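Local structure of pullulanase (Klebsiella oxytoca, 2YOC) at residues E868-K873 against A928-M933; V21-P26 against G202-R207; F224-S229 against S701-I706; Y362-P367 against L608-P613. The protein hydrolyses alpha-1,6-glucosidic linkages in pullulan and related alpha-dextrins as a secreted multidomain glycoside hydrolase. One frame throughout, in Å; residues are numbered along the deposited sequence.

Interaction 1: residues E868-K873 against A928-M933; sequences ELLRSK and AELKQM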
loop_
_atom_site.group_PDB
_atom_site.type_symbol
_atom_site.label_atom_id
_atom_site.label_comp_id
_atom_site.label_asym_id
_atom_site.label_seq_id
_atom_site.Cartn_x
_atom_site.Cartn_y
_atom_site.Cartn_z
ATOM N N GLU B 868 8.445 -35.856 -15.936
ATOM C CA GLU B 868 9.761 -36.145 -16.506
ATOM C C GLU B 868 9.633 -36.724 -17.935
ATOM O O GLU B 868 10.644 -36.863 -18.626
ATOM C CB GLU B 868 10.528 -37.135 -15.586
ATOM C CG GLU B 868 10.118 -38.608 -15.670
ATOM C CD GLU B 868 8.818 -39.046 -15.017
ATOM O OE1 GLU B 868 8.128 -38.180 -14.436
ATOM O OE2 GLU B 868 8.514 -40.262 -15.040
ATOM N N LEU B 869 8.397 -37.133 -18.334
ATOM C CA LEU B 869 8.053 -37.718 -19.627
ATOM C C LEU B 869 6.973 -36.871 -20.287
ATOM O O LEU B 869 6.091 -37.398 -20.967
ATOM C CB LEU B 869 7.595 -39.181 -19.476
ATOM C CG LEU B 869 8.543 -40.146 -18.718
ATOM C CD1 LEU B 869 7.919 -41.514 -18.551
ATOM C CD2 LEU B 869 9.916 -40.239 -19.365
ATOM N N LEU B 870 7.020 -35.545 -20.065
ATOM C CA LEU B 870 6.110 -34.546 -20.644
ATOM C C LEU B 870 4.637 -34.968 -20.605
ATOM O O LEU B 870 3.865 -34.601 -21.496
ATOM C CB LEU B 870 6.557 -34.237 -22.095
ATOM C CG LEU B 870 8.025 -33.859 -22.278
ATOM C CD1 LEU B 870 8.448 -34.004 -23.697
ATOM C CD2 LEU B 870 8.288 -32.452 -21.806
ATOM N N ARG B 871 4.254 -35.747 -19.572
ATOM C CA ARG B 871 2.915 -36.317 -19.415
ATOM C C ARG B 871 1.810 -35.400 -19.832
ATOM O O ARG B 871 1.785 -34.221 -19.456
ATOM C CB ARG B 871 2.654 -36.869 -18.000
ATOM C CG ARG B 871 1.409 -37.749 -17.893
ATOM C CD ARG B 871 1.106 -38.092 -16.456
ATOM N NE ARG B 871 -0.055 -38.973 -16.321
ATOM C CZ ARG B 871 -0.395 -39.581 -15.191
ATOM N NH1 ARG B 871 0.347 -39.429 -14.099
ATOM N NH2 ARG B 871 -1.446 -40.383 -15.155
ATOM N N SER B 872 0.907 -35.982 -20.631
ATOM C CA SER B 872 -0.309 -35.390 -21.141
ATOM C C SER B 872 -1.515 -36.294 -20.826
ATOM O O SER B 872 -1.380 -37.507 -20.668
ATOM C CB SER B 872 -0.185 -35.154 -22.638
ATOM O OG SER B 872 -1.396 -34.654 -23.184
ATOM N N LYS B 873 -2.688 -35.672 -20.705
ATOM C CA LYS B 873 -3.986 -36.299 -20.449
ATOM C C LYS B 873 -4.938 -35.836 -21.581
ATOM O O LYS B 873 -6.157 -35.954 -21.471
ATOM C CB LYS B 873 -4.507 -35.883 -19.045
ATOM C CG LYS B 873 -3.761 -36.590 -17.926
ATOM C CD LYS B 873 -4.246 -36.220 -16.535
ATOM C CE LYS B 873 -3.404 -36.889 -15.462
ATOM N NZ LYS B 873 -3.909 -36.599 -14.098
ATOM N N ALA B 928 12.811 -39.118 -28.517
ATOM C CA ALA B 928 13.854 -38.096 -28.391
ATOM C C ALA B 928 13.537 -37.002 -27.369
ATOM O O ALA B 928 14.397 -36.652 -26.550
ATOM C CB ALA B 928 14.128 -37.473 -29.738
ATOM N N GLU B 929 12.313 -36.479 -27.415
ATOM C CA GLU B 929 11.861 -35.407 -26.541
ATOM C C GLU B 929 11.706 -35.905 -25.103
ATOM O O GLU B 929 12.177 -35.242 -24.164
ATOM C CB GLU B 929 10.566 -34.767 -27.073
ATOM C CG GLU B 929 10.710 -34.047 -28.421
ATOM C CD GLU B 929 10.940 -34.879 -29.677
ATOM O OE1 GLU B 929 10.013 -35.609 -30.096
ATOM O OE2 GLU B 929 12.042 -34.783 -30.259
ATOM N N LEU B 930 11.101 -37.102 -24.932
ATOM C CA LEU B 930 10.918 -37.719 -23.613
ATOM C C LEU B 930 12.283 -37.976 -22.977
ATOM O O LEU B 930 12.474 -37.618 -21.814
ATOM C CB LEU B 930 10.045 -38.997 -23.687
ATOM C CG LEU B 930 8.747 -38.861 -24.493
ATOM C CD1 LEU B 930 8.056 -40.161 -24.618
ATOM C CD2 LEU B 930 7.790 -37.838 -23.885
ATOM N N LYS B 931 13.256 -38.478 -23.767
ATOM C CA LYS B 931 14.611 -38.715 -23.287
ATOM C C LYS B 931 15.315 -37.389 -22.890
ATOM O O LYS B 931 16.001 -37.340 -21.869
ATOM C CB LYS B 931 15.421 -39.527 -24.308
ATOM C CG LYS B 931 15.237 -41.041 -24.170
ATOM C CD LYS B 931 16.082 -41.831 -25.187
ATOM C CE LYS B 931 15.834 -43.326 -25.126
ATOM N NZ LYS B 931 16.855 -44.111 -25.880
ATOM N N GLN B 932 15.097 -36.320 -23.676
ATOM C CA GLN B 932 15.617 -34.966 -23.429
ATOM C C GLN B 932 15.053 -34.456 -22.063
ATOM O O GLN B 932 15.828 -34.018 -21.203
ATOM C CB GLN B 932 15.189 -34.036 -24.594
ATOM C CG GLN B 932 15.793 -32.638 -24.614
ATOM C CD GLN B 932 15.337 -31.842 -25.826
ATOM O OE1 GLN B 932 14.666 -30.800 -25.712
ATOM N NE2 GLN B 932 15.702 -32.294 -27.028
HETATM N N MSE B 933 13.711 -34.565 -21.863
HETATM C CA MSE B 933 13.059 -34.159 -20.618
HETATM C C MSE B 933 13.536 -34.985 -19.415
HETATM O O MSE B 933 13.782 -34.396 -18.363
HETATM C CB MSE B 933 11.523 -34.179 -20.751
HETATM C CG MSE B 933 10.789 -33.552 -19.571
HETATM SE SE MSE B 933 11.244 -31.682 -19.301
HETATM C CE MSE B 933 11.804 -31.793 -17.428
#
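Glu868 and Leu869 bring their backbone against the side of helix 927-945: the CA atoms of Leu869 and Leu930 are 4.9 Å apart, those of Glu868 and Met933 5.6 Å. The loop has no regular structure here. At Leu870 it takes a positive phi of 44°, and Arg871 then directs its CB away from the helix. The nearest helix atoms to the carbonyl oxygens of Glu868 and Leu869 are side-chain carbons: Glu868 O lies 3.4 Å from Met933 CG, and Leu869 O lies 3.4 Å from Leu930 CD2.

Leu870 carries the side-chain packing, its two methyls dividing the work. CD2 packs on Met933 CG at 3.5 Å, while CD1 rests 3.9 Å from Leu930 CD2 and also near Glu929 CB. Met933, present as selenomethionine, has CG anti to its backbone N (chi1 -171°), which brings that methylene against Leu870 CD2 and the Glu868 carbonyl. Branched leucines and the unbranched, flexible chain of Met933 suit a buried, largely apolar seam lined in part by backbone carbonyls. The carboxylate of Glu868 turns away to His450.

The loop follows strand 860-864, the eighth of the catalytic (beta/alpha)8 barrel. Helix 840-855, just before that strand, packs on both partners, with Val844 against Leu870 and Leu851 against Met933, so the loop and the two helices share one packed layer.

Interaction 2: residues V21-P26 against G202-R207; sequences VVVRLP and GKFTDR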
loop_
_atom_site.group_PDB
_atom_site.type_symbol
_atom_site.label_atom_id
_atom_site.label_comp_id
_atom_site.label_asym_id
_atom_site.label_seq_id
_atom_site.Cartn_x
_atom_site.Cartn_y
_atom_site.Cartn_z
ATOM N N VAL B 21 -50.708 -30.245 30.849
ATOM C CA VAL B 21 -51.212 -30.039 29.482
ATOM C C VAL B 21 -50.804 -31.095 28.444
ATOM O O VAL B 21 -49.638 -31.482 28.359
ATOM C CB VAL B 21 -50.959 -28.594 28.961
ATOM C CG1 VAL B 21 -51.870 -28.245 27.781
ATOM C CG2 VAL B 21 -51.100 -27.558 30.078
ATOM N N VAL B 22 -51.779 -31.538 27.640
ATOM C CA VAL B 22 -51.528 -32.479 26.561
ATOM C C VAL B 22 -51.290 -31.716 25.279
ATOM O O VAL B 22 -52.086 -30.842 24.932
ATOM C CB VAL B 22 -52.629 -33.557 26.427
ATOM C CG1 VAL B 22 -52.704 -34.130 25.005
ATOM C CG2 VAL B 22 -52.403 -34.663 27.444
ATOM N N VAL B 23 -50.190 -32.044 24.578
ATOM C CA VAL B 23 -49.883 -31.448 23.288
ATOM C C VAL B 23 -50.789 -32.085 22.241
ATOM O O VAL B 23 -50.915 -33.306 22.181
ATOM C CB VAL B 23 -48.374 -31.480 22.948
ATOM C CG1 VAL B 23 -48.103 -30.993 21.521
ATOM C CG2 VAL B 23 -47.588 -30.632 23.952
ATOM N N ARG B 24 -51.510 -31.244 21.505
ATOM C CA ARG B 24 -52.456 -31.694 20.496
ATOM C C ARG B 24 -52.429 -30.846 19.220
ATOM O O ARG B 24 -51.943 -29.710 19.228
ATOM C CB ARG B 24 -53.882 -31.807 21.079
ATOM C CG ARG B 24 -54.342 -30.612 21.915
ATOM C CD ARG B 24 -55.845 -30.623 22.115
ATOM N NE ARG B 24 -56.598 -30.066 20.988
ATOM C CZ ARG B 24 -56.913 -28.780 20.864
ATOM N NH1 ARG B 24 -56.503 -27.899 21.768
ATOM N NH2 ARG B 24 -57.625 -28.362 19.823
ATOM N N LEU B 25 -52.924 -31.428 18.123
ATOM C CA LEU B 25 -53.004 -30.804 16.800
ATOM C C LEU B 25 -54.095 -29.700 16.777
ATOM O O LEU B 25 -54.977 -29.763 17.631
ATOM C CB LEU B 25 -53.338 -31.912 15.778
ATOM C CG LEU B 25 -52.186 -32.464 14.924
ATOM C CD1 LEU B 25 -51.206 -33.238 15.745
ATOM C CD2 LEU B 25 -52.702 -33.368 13.839
ATOM N N PRO B 26 -54.108 -28.700 15.844
ATOM C CA PRO B 26 -55.205 -27.699 15.844
ATOM C C PRO B 26 -56.601 -28.304 15.681
ATOM O O PRO B 26 -56.717 -29.317 14.997
ATOM C CB PRO B 26 -54.855 -26.778 14.662
ATOM C CG PRO B 26 -53.982 -27.582 13.777
ATOM C CD PRO B 26 -53.169 -28.430 14.744
ATOM N N GLY B 202 -55.225 -36.769 17.436
ATOM C CA GLY B 202 -54.235 -35.720 17.199
ATOM C C GLY B 202 -53.518 -35.272 18.457
ATOM O O GLY B 202 -53.149 -34.100 18.566
ATOM N N LYS B 203 -53.304 -36.208 19.415
ATOM C CA LYS B 203 -52.610 -35.964 20.685
ATOM C C LYS B 203 -51.225 -36.637 20.727
ATOM O O LYS B 203 -51.016 -37.716 20.162
ATOM C CB LYS B 203 -53.443 -36.451 21.879
ATOM C CG LYS B 203 -54.740 -35.707 22.127
ATOM C CD LYS B 203 -55.386 -36.219 23.411
ATOM C CE LYS B 203 -56.780 -35.684 23.638
ATOM N NZ LYS B 203 -57.287 -36.031 24.988
ATOM N N PHE B 204 -50.292 -35.989 21.430
ATOM C CA PHE B 204 -48.943 -36.485 21.634
ATOM C C PHE B 204 -48.957 -37.107 23.006
ATOM O O PHE B 204 -48.834 -36.427 24.034
ATOM C CB PHE B 204 -47.890 -35.379 21.453
ATOM C CG PHE B 204 -47.783 -34.919 20.011
ATOM C CD1 PHE B 204 -48.672 -33.984 19.491
ATOM C CD2 PHE B 204 -46.806 -35.434 19.168
ATOM C CE1 PHE B 204 -48.578 -33.572 18.158
ATOM C CE2 PHE B 204 -46.713 -35.015 17.834
ATOM C CZ PHE B 204 -47.596 -34.090 17.338
ATOM N N THR B 205 -49.234 -38.422 22.984
ATOM C CA THR B 205 -49.382 -39.349 24.111
ATOM C C THR B 205 -48.053 -39.988 24.586
ATOM O O THR B 205 -48.008 -40.521 25.705
ATOM C CB THR B 205 -50.359 -40.430 23.702
ATOM O OG1 THR B 205 -49.888 -40.991 22.472
ATOM C CG2 THR B 205 -51.758 -39.897 23.522
ATOM N N ASP B 206 -46.995 -39.970 23.717
ATOM C CA ASP B 206 -45.655 -40.499 24.012
ATOM C C ASP B 206 -45.066 -39.807 25.226
ATOM O O ASP B 206 -45.332 -38.631 25.473
ATOM C CB ASP B 206 -44.683 -40.318 22.839
ATOM C CG ASP B 206 -45.098 -40.946 21.534
ATOM O OD1 ASP B 206 -44.932 -42.179 21.396
ATOM O OD2 ASP B 206 -45.333 -40.193 20.569
ATOM N N ARG B 207 -44.263 -40.539 25.988
ATOM C CA ARG B 207 -43.592 -40.049 27.187
ATOM C C ARG B 207 -42.763 -38.778 26.834
ATOM O O ARG B 207 -42.303 -38.648 25.701
ATOM C CB ARG B 207 -42.634 -41.150 27.683
ATOM C CG ARG B 207 -43.252 -42.420 28.296
ATOM C CD ARG B 207 -42.712 -42.700 29.702
ATOM N NE ARG B 207 -42.985 -41.578 30.614
ATOM C CZ ARG B 207 -42.758 -41.577 31.927
ATOM N NH1 ARG B 207 -42.252 -42.653 32.523
ATOM N NH2 ARG B 207 -43.033 -40.500 32.653
#
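Phe204 N donates to Val23 O at 2.9 Å with an N-H...O angle of 166°, and Leu25 N donates to Gly202 O at 2.7 Å. The two bonds flank Arg24 and Lys203, which form an antiparallel non-hydrogen-bonded pair with CA atoms 4.3 Å apart. This is a very short, weakly bonded antiparallel two-stranded sheet, fastening the start of the modelled chain to the Pullulanase N2 family region. Gly202 suits its place because a positive phi (72°) is readily adopted by glycine, and its carbonyl reaches Leu25.

Side chains separate onto two faces. On that of Arg24 and Lys203, aliphatic parts meet: Val22 CG1 lies 3.8 Å from Lys203 CD, the two side chains crossing at about a right angle, and Arg24 CB approaches Lys203 CG. Long chains with charged tips fit this more exposed side, since their methylenes can pack here while the guanidinium leads away from the contact.

The face of Val23 and Phe204 is buried. Both side chains lie against Tyr189 of strand 185-191 and Ile252 of strand 248-254, so the pair lies against a larger mixed sheet; Arg24 also shares backbone hydrogen bonds with Gly258 and Leu260. Val23 O sits at the edge of the Phe204 ring, in its plane. Val23 CG1 is anti to its backbone N (chi1 174°), which brings that methyl within 3.7 Å of Phe204 CD1, the rim atom that Val23 O also approaches; at the neighbouring Phe204 CE1, Leu25 CD1 comes within 3.6 Å.

Interaction 3: residues F224-S229 against S701-I706; sequences FPHLSS and SDRFEI
Pro225 meets the 701-706 loop with its ring: CG lies 3.3 Å from Arg703 O and 3.4 Å from Asp702 O, so the pyrrolidine edge rests on two successive carbonyls. Having no N-H to satisfy, proline suits this position, the second residue after helix 218-223. Its own carbonyl accepts from Ser228 OG at 2.9 Å as well as from Ser228 N, which holds the turn compact.

His226 follows and forms the centre of the contact. Its CG stands between the backbone N and the carbonyl carbon (chi1 64°), which sets the ring beside Arg703. Arg703 CG lies over one face, 3.7 Å from the ring centroid, and Leu227 CG lies over the opposite face. The guanidinium also stacks on the imidazole, planes at 28°, with NH1 3.5 Å from His226 NE2. Arginine can do both because its chain is extended from CG to NE. Beyond this point Ser229 packs on Pro213 of the second subunit.

The 701-706 loop follows the fifth barrel strand, 690-693, so the contact ties an N2-region turn to the catalytic barrel. Asp702, whose backbone O and OD2 lie near His226 CB, has its side chain about 3 Å from a bound calcium ion. Arg703 makes weak, long ion pairs with Glu627 and Glu638. Such stacking needs no proton at a particular nitrogen; a charged imidazole would probably be disfavoured by the nearby arginine, and the calcium ion would probably limit any help from Asp702.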
loop_
_atom_site.group_PDB
_atom_site.type_symbol
_atom_site.label_atom_id
_atom_site.label_comp_id
_atom_site.label_asym_id
_atom_site.label_seq_id
_atom_site.Cartn_x
_atom_site.Cartn_y
_atom_site.Cartn_z
ATOM N N PHE B 224 -19.118 -25.967 20.573
ATOM C CA PHE B 224 -19.970 -25.686 19.430
ATOM C C PHE B 224 -20.171 -24.226 19.227
ATOM O O PHE B 224 -21.279 -23.743 19.420
ATOM C CB PHE B 224 -21.303 -26.406 19.608
ATOM C CG PHE B 224 -21.132 -27.870 19.887
ATOM C CD1 PHE B 224 -20.589 -28.717 18.924
ATOM C CD2 PHE B 224 -21.487 -28.400 21.119
ATOM C CE1 PHE B 224 -20.431 -30.070 19.179
ATOM C CE2 PHE B 224 -21.336 -29.762 21.376
ATOM C CZ PHE B 224 -20.806 -30.587 20.408
ATOM N N PRO B 225 -19.128 -23.498 18.786
ATOM C CA PRO B 225 -19.286 -22.050 18.582
ATOM C C PRO B 225 -20.382 -21.702 17.591
ATOM O O PRO B 225 -21.082 -20.720 17.800
ATOM C CB PRO B 225 -17.913 -21.624 18.088
ATOM C CG PRO B 225 -17.293 -22.884 17.531
ATOM C CD PRO B 225 -17.753 -23.929 18.458
ATOM N N HIS B 226 -20.601 -22.564 16.586
ATOM C CA HIS B 226 -21.646 -22.357 15.589
ATOM C C HIS B 226 -23.087 -22.472 16.175
ATOM O O HIS B 226 -24.054 -22.204 15.458
ATOM C CB HIS B 226 -21.436 -23.294 14.378
ATOM C CG HIS B 226 -21.567 -24.743 14.722
ATOM N ND1 HIS B 226 -20.685 -25.363 15.588
ATOM C CD2 HIS B 226 -22.483 -25.649 14.307
ATOM C CE1 HIS B 226 -21.086 -26.618 15.665
ATOM N NE2 HIS B 226 -22.155 -26.842 14.909
ATOM N N LEU B 227 -23.230 -22.897 17.445
ATOM C CA LEU B 227 -24.563 -23.012 18.068
ATOM C C LEU B 227 -24.728 -22.136 19.315
ATOM O O LEU B 227 -25.814 -22.089 19.894
ATOM C CB LEU B 227 -25.004 -24.460 18.377
ATOM C CG LEU B 227 -24.631 -25.552 17.398
ATOM C CD1 LEU B 227 -24.629 -26.880 18.097
ATOM C CD2 LEU B 227 -25.552 -25.563 16.182
ATOM N N SER B 228 -23.670 -21.421 19.701
ATOM C CA SER B 228 -23.648 -20.564 20.894
ATOM C C SER B 228 -24.824 -19.583 21.010
ATOM O O SER B 228 -25.256 -19.308 22.132
ATOM C CB SER B 228 -22.303 -19.850 21.026
ATOM O OG SER B 228 -22.067 -19.037 19.890
ATOM N N SER B 229 -25.356 -19.097 19.858
ATOM C CA SER B 229 -26.477 -18.161 19.783
ATOM C C SER B 229 -27.833 -18.864 19.980
ATOM O O SER B 229 -28.809 -18.203 20.336
ATOM C CB SER B 229 -26.448 -17.403 18.457
ATOM O OG SER B 229 -26.811 -18.200 17.335
ATOM N N SER B 701 -14.706 -22.600 9.719
ATOM C CA SER B 701 -14.235 -21.706 10.790
ATOM C C SER B 701 -15.318 -21.296 11.777
ATOM O O SER B 701 -14.999 -20.917 12.908
ATOM C CB SER B 701 -13.523 -20.496 10.204
ATOM O OG SER B 701 -12.543 -20.930 9.271
ATOM N N ASP B 702 -16.602 -21.443 11.377
ATOM C CA ASP B 702 -17.754 -21.183 12.242
ATOM C C ASP B 702 -17.819 -22.248 13.318
ATOM O O ASP B 702 -18.301 -21.964 14.428
ATOM C CB ASP B 702 -19.092 -21.147 11.453
ATOM C CG ASP B 702 -19.380 -22.315 10.513
ATOM O OD1 ASP B 702 -18.480 -22.667 9.696
ATOM O OD2 ASP B 702 -20.546 -22.801 10.504
ATOM N N ARG B 703 -17.307 -23.466 12.986
ATOM C CA ARG B 703 -17.328 -24.666 13.831
ATOM C C ARG B 703 -16.092 -24.927 14.681
ATOM O O ARG B 703 -16.237 -25.451 15.797
ATOM C CB ARG B 703 -17.667 -25.911 13.004
ATOM C CG ARG B 703 -19.051 -25.853 12.407
ATOM C CD ARG B 703 -19.077 -26.675 11.158
ATOM N NE ARG B 703 -20.436 -26.994 10.714
ATOM C CZ ARG B 703 -21.179 -27.968 11.228
ATOM N NH1 ARG B 703 -20.738 -28.679 12.254
ATOM N NH2 ARG B 703 -22.376 -28.232 10.724
ATOM N N PHE B 704 -14.894 -24.583 14.156
ATOM C CA PHE B 704 -13.594 -24.809 14.803
ATOM C C PHE B 704 -12.447 -24.141 13.991
ATOM O O PHE B 704 -12.609 -23.881 12.777
ATOM C CB PHE B 704 -13.294 -26.325 14.862
ATOM C CG PHE B 704 -13.492 -27.106 13.565
ATOM C CD1 PHE B 704 -12.558 -27.029 12.529
ATOM C CD2 PHE B 704 -14.594 -27.929 13.392
ATOM C CE1 PHE B 704 -12.729 -27.753 11.349
ATOM C CE2 PHE B 704 -14.773 -28.635 12.199
ATOM C CZ PHE B 704 -13.838 -28.541 11.188
ATOM N N GLU B 705 -11.251 -23.974 14.649
ATOM C CA GLU B 705 -10.032 -23.470 14.007
ATOM C C GLU B 705 -9.564 -24.563 13.044
ATOM O O GLU B 705 -9.162 -25.660 13.473
ATOM C CB GLU B 705 -8.962 -23.136 15.038
ATOM C CG GLU B 705 -7.759 -22.457 14.413
ATOM C CD GLU B 705 -6.597 -22.185 15.340
ATOM O OE1 GLU B 705 -6.317 -23.023 16.232
ATOM O OE2 GLU B 705 -5.932 -21.148 15.132
ATOM N N ILE B 706 -9.745 -24.290 11.745
ATOM C CA ILE B 706 -9.455 -25.228 10.659
ATOM C C ILE B 706 -7.958 -25.464 10.455
ATOM O O ILE B 706 -7.172 -24.591 10.778
ATOM C CB ILE B 706 -10.201 -24.819 9.358
ATOM C CG1 ILE B 706 -9.623 -23.552 8.683
ATOM C CG2 ILE B 706 -11.703 -24.678 9.614
ATOM C CD1 ILE B 706 -10.068 -23.354 7.183
#

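Interaction 4: residues Y362-P367 against L608-P613; sequences YEVTDP and LDKIVP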
loop_
_atom_site.group_PDB
_atom_site.type_symbol
_atom_site.label_atom_id
_atom_site.label_comp_id
_atom_site.label_asym_id
_atom_site.label_seq_id
_atom_site.Cartn_x
_atom_site.Cartn_y
_atom_site.Cartn_z
ATOM N N TYR B 362 -29.556 -54.554 10.559
ATOM C CA TYR B 362 -28.619 -54.890 9.493
ATOM C C TYR B 362 -27.278 -55.425 10.007
ATOM O O TYR B 362 -26.905 -55.191 11.162
ATOM C CB TYR B 362 -28.390 -53.698 8.534
ATOM C CG TYR B 362 -28.331 -52.309 9.151
ATOM C CD1 TYR B 362 -27.570 -52.058 10.290
ATOM C CD2 TYR B 362 -28.938 -51.221 8.527
ATOM C CE1 TYR B 362 -27.490 -50.782 10.839
ATOM C CE2 TYR B 362 -28.879 -49.946 9.080
ATOM C CZ TYR B 362 -28.164 -49.735 10.241
ATOM O OH TYR B 362 -28.069 -48.476 10.769
ATOM N N GLU B 363 -26.552 -56.131 9.135
ATOM C CA GLU B 363 -25.213 -56.615 9.419
ATOM C C GLU B 363 -24.273 -55.676 8.707
ATOM O O GLU B 363 -24.435 -55.419 7.513
ATOM C CB GLU B 363 -25.017 -58.037 8.938
ATOM C CG GLU B 363 -25.681 -59.055 9.836
ATOM C CD GLU B 363 -25.348 -60.467 9.426
ATOM O OE1 GLU B 363 -24.217 -60.685 8.930
ATOM O OE2 GLU B 363 -26.225 -61.352 9.569
ATOM N N VAL B 364 -23.325 -55.111 9.477
ATOM C CA VAL B 364 -22.356 -54.099 9.042
ATOM C C VAL B 364 -20.942 -54.643 9.247
ATOM O O VAL B 364 -20.712 -55.397 10.187
ATOM C CB VAL B 364 -22.577 -52.780 9.860
ATOM C CG1 VAL B 364 -21.808 -51.593 9.270
ATOM C CG2 VAL B 364 -24.054 -52.430 9.961
ATOM N N THR B 365 -19.999 -54.229 8.388
ATOM C CA THR B 365 -18.582 -54.578 8.521
ATOM C C THR B 365 -17.959 -53.689 9.616
ATOM O O THR B 365 -18.564 -52.688 10.009
ATOM C CB THR B 365 -17.844 -54.467 7.171
ATOM O OG1 THR B 365 -18.235 -53.272 6.481
ATOM C CG2 THR B 365 -18.056 -55.678 6.299
ATOM N N ASP B 366 -16.779 -54.052 10.122
ATOM C CA ASP B 366 -16.123 -53.290 11.181
ATOM C C ASP B 366 -15.492 -52.017 10.619
ATOM O O ASP B 366 -14.730 -52.116 9.651
ATOM C CB ASP B 366 -15.005 -54.146 11.807
ATOM C CG ASP B 366 -14.668 -53.883 13.264
ATOM O OD1 ASP B 366 -14.631 -52.695 13.670
ATOM O OD2 ASP B 366 -14.405 -54.855 13.986
ATOM N N PRO B 367 -15.695 -50.832 11.238
ATOM C CA PRO B 367 -14.949 -49.645 10.775
ATOM C C PRO B 367 -13.439 -49.799 11.060
ATOM O O PRO B 367 -12.593 -49.201 10.392
ATOM C CB PRO B 367 -15.521 -48.498 11.616
ATOM C CG PRO B 367 -16.547 -49.068 12.487
ATOM C CD PRO B 367 -16.503 -50.549 12.438
ATOM N N LEU B 608 -19.807 -46.494 8.883
ATOM C CA LEU B 608 -19.840 -45.631 10.067
ATOM C C LEU B 608 -21.230 -45.087 10.424
ATOM O O LEU B 608 -21.591 -45.081 11.604
ATOM C CB LEU B 608 -18.824 -44.482 9.943
ATOM C CG LEU B 608 -17.371 -44.881 10.020
ATOM C CD1 LEU B 608 -16.493 -43.763 9.573
ATOM C CD2 LEU B 608 -17.011 -45.370 11.424
ATOM N N ASP B 609 -22.007 -44.630 9.416
ATOM C CA ASP B 609 -23.335 -44.092 9.697
ATOM C C ASP B 609 -24.408 -45.170 9.970
ATOM O O ASP B 609 -25.502 -44.848 10.442
ATOM C CB ASP B 609 -23.773 -43.056 8.653
ATOM C CG ASP B 609 -24.862 -42.118 9.165
ATOM O OD1 ASP B 609 -24.659 -41.492 10.249
ATOM O OD2 ASP B 609 -25.941 -42.048 8.517
ATOM N N LYS B 610 -24.090 -46.445 9.705
ATOM C CA LYS B 610 -25.008 -47.523 10.025
ATOM C C LYS B 610 -24.804 -47.923 11.495
ATOM O O LYS B 610 -25.770 -48.328 12.146
ATOM C CB LYS B 610 -24.793 -48.737 9.117
ATOM C CG LYS B 610 -25.377 -48.611 7.721
ATOM C CD LYS B 610 -25.478 -50.002 7.156
ATOM C CE LYS B 610 -25.819 -50.050 5.693
ATOM N NZ LYS B 610 -24.629 -50.419 4.882
ATOM N N ILE B 611 -23.544 -47.790 12.019
ATOM C CA ILE B 611 -23.179 -48.160 13.402
ATOM C C ILE B 611 -23.551 -47.104 14.443
ATOM O O ILE B 611 -24.194 -47.431 15.449
ATOM C CB ILE B 611 -21.729 -48.697 13.547
ATOM C CG1 ILE B 611 -21.449 -49.793 12.510
ATOM C CG2 ILE B 611 -21.513 -49.253 14.932
ATOM C CD1 ILE B 611 -20.009 -50.041 12.228
ATOM N N VAL B 612 -23.114 -45.857 14.239
ATOM C CA VAL B 612 -23.461 -44.749 15.146
ATOM C C VAL B 612 -24.085 -43.651 14.272
ATOM O O VAL B 612 -23.379 -42.692 13.882
ATOM C CB VAL B 612 -22.340 -44.221 16.124
ATOM C CG1 VAL B 612 -22.942 -43.324 17.212
ATOM C CG2 VAL B 612 -21.550 -45.359 16.769
ATOM N N PRO B 613 -25.402 -43.813 13.905
ATOM C CA PRO B 613 -26.061 -42.816 13.047
ATOM C C PRO B 613 -25.991 -41.413 13.598
ATOM O O PRO B 613 -26.082 -41.207 14.812
ATOM C CB PRO B 613 -27.494 -43.306 12.976
ATOM C CG PRO B 613 -27.415 -44.753 13.221
ATOM C CD PRO B 613 -26.347 -44.895 14.253
#
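The Tyr362 ring carries Lys610 CD over the centre of one face, 3.9 Å from the centroid and 9° off the normal, a CH-pi contact. This joins two domains: strand 358-364 belongs to the beta-sandwich domain of the CBM48 family, and short helix 608-611 follows the third strand of the catalytic (beta/alpha)8 barrel. At the end of the ring, Tyr362 OH donates to Lys610 O at 2.7 Å, in the carbonyl plane and on a lone pair. One lysine thus receives both the face and the hydroxyl of the tyrosine, a use of tyrosine's dual character near the end of the helix.

Lys610 suits its place because its methylenes can pack while its ammonium turns off to the carbonyls of Asp603 and Ser606.

Beyond the ring, the beta-branched Val364 presents one methyl to each neighbour: CG2 lies 3.9 Å from Lys610 CB, and CG1, anti to the backbone N (chi1 -168°), lies 3.7 Å from Ile611 CG1. Pro367 ends the row, its CB 3.5 Å from Leu608 CD2, while Pro367 and Ile611 reach toward each other tip to tip, CD to CD1 at 3.5 Å.

Overall arrangement
Interactions 1 and 4 are buried and largely apolar, whereas interaction 3 lies at the surface and interaction 2 is partly buried. Three of them involve the catalytic barrel: interaction 1 packs the loop after its last strand on a following helix, while interactions 3 and 4 bring N2-region and CBM48 segments against loops after its fifth and third strands. Interaction 2 stays among N-terminal elements and alone relies on backbone pairing; interaction 4 adds one side-chain hydrogen bond, and interaction 3 depends on stacking. Interactions 3 and 4 have their nearest atoms about 13 Å apart, but interaction 1 lies across the chain's centre, about 74 Å from interaction 2, centre to centre.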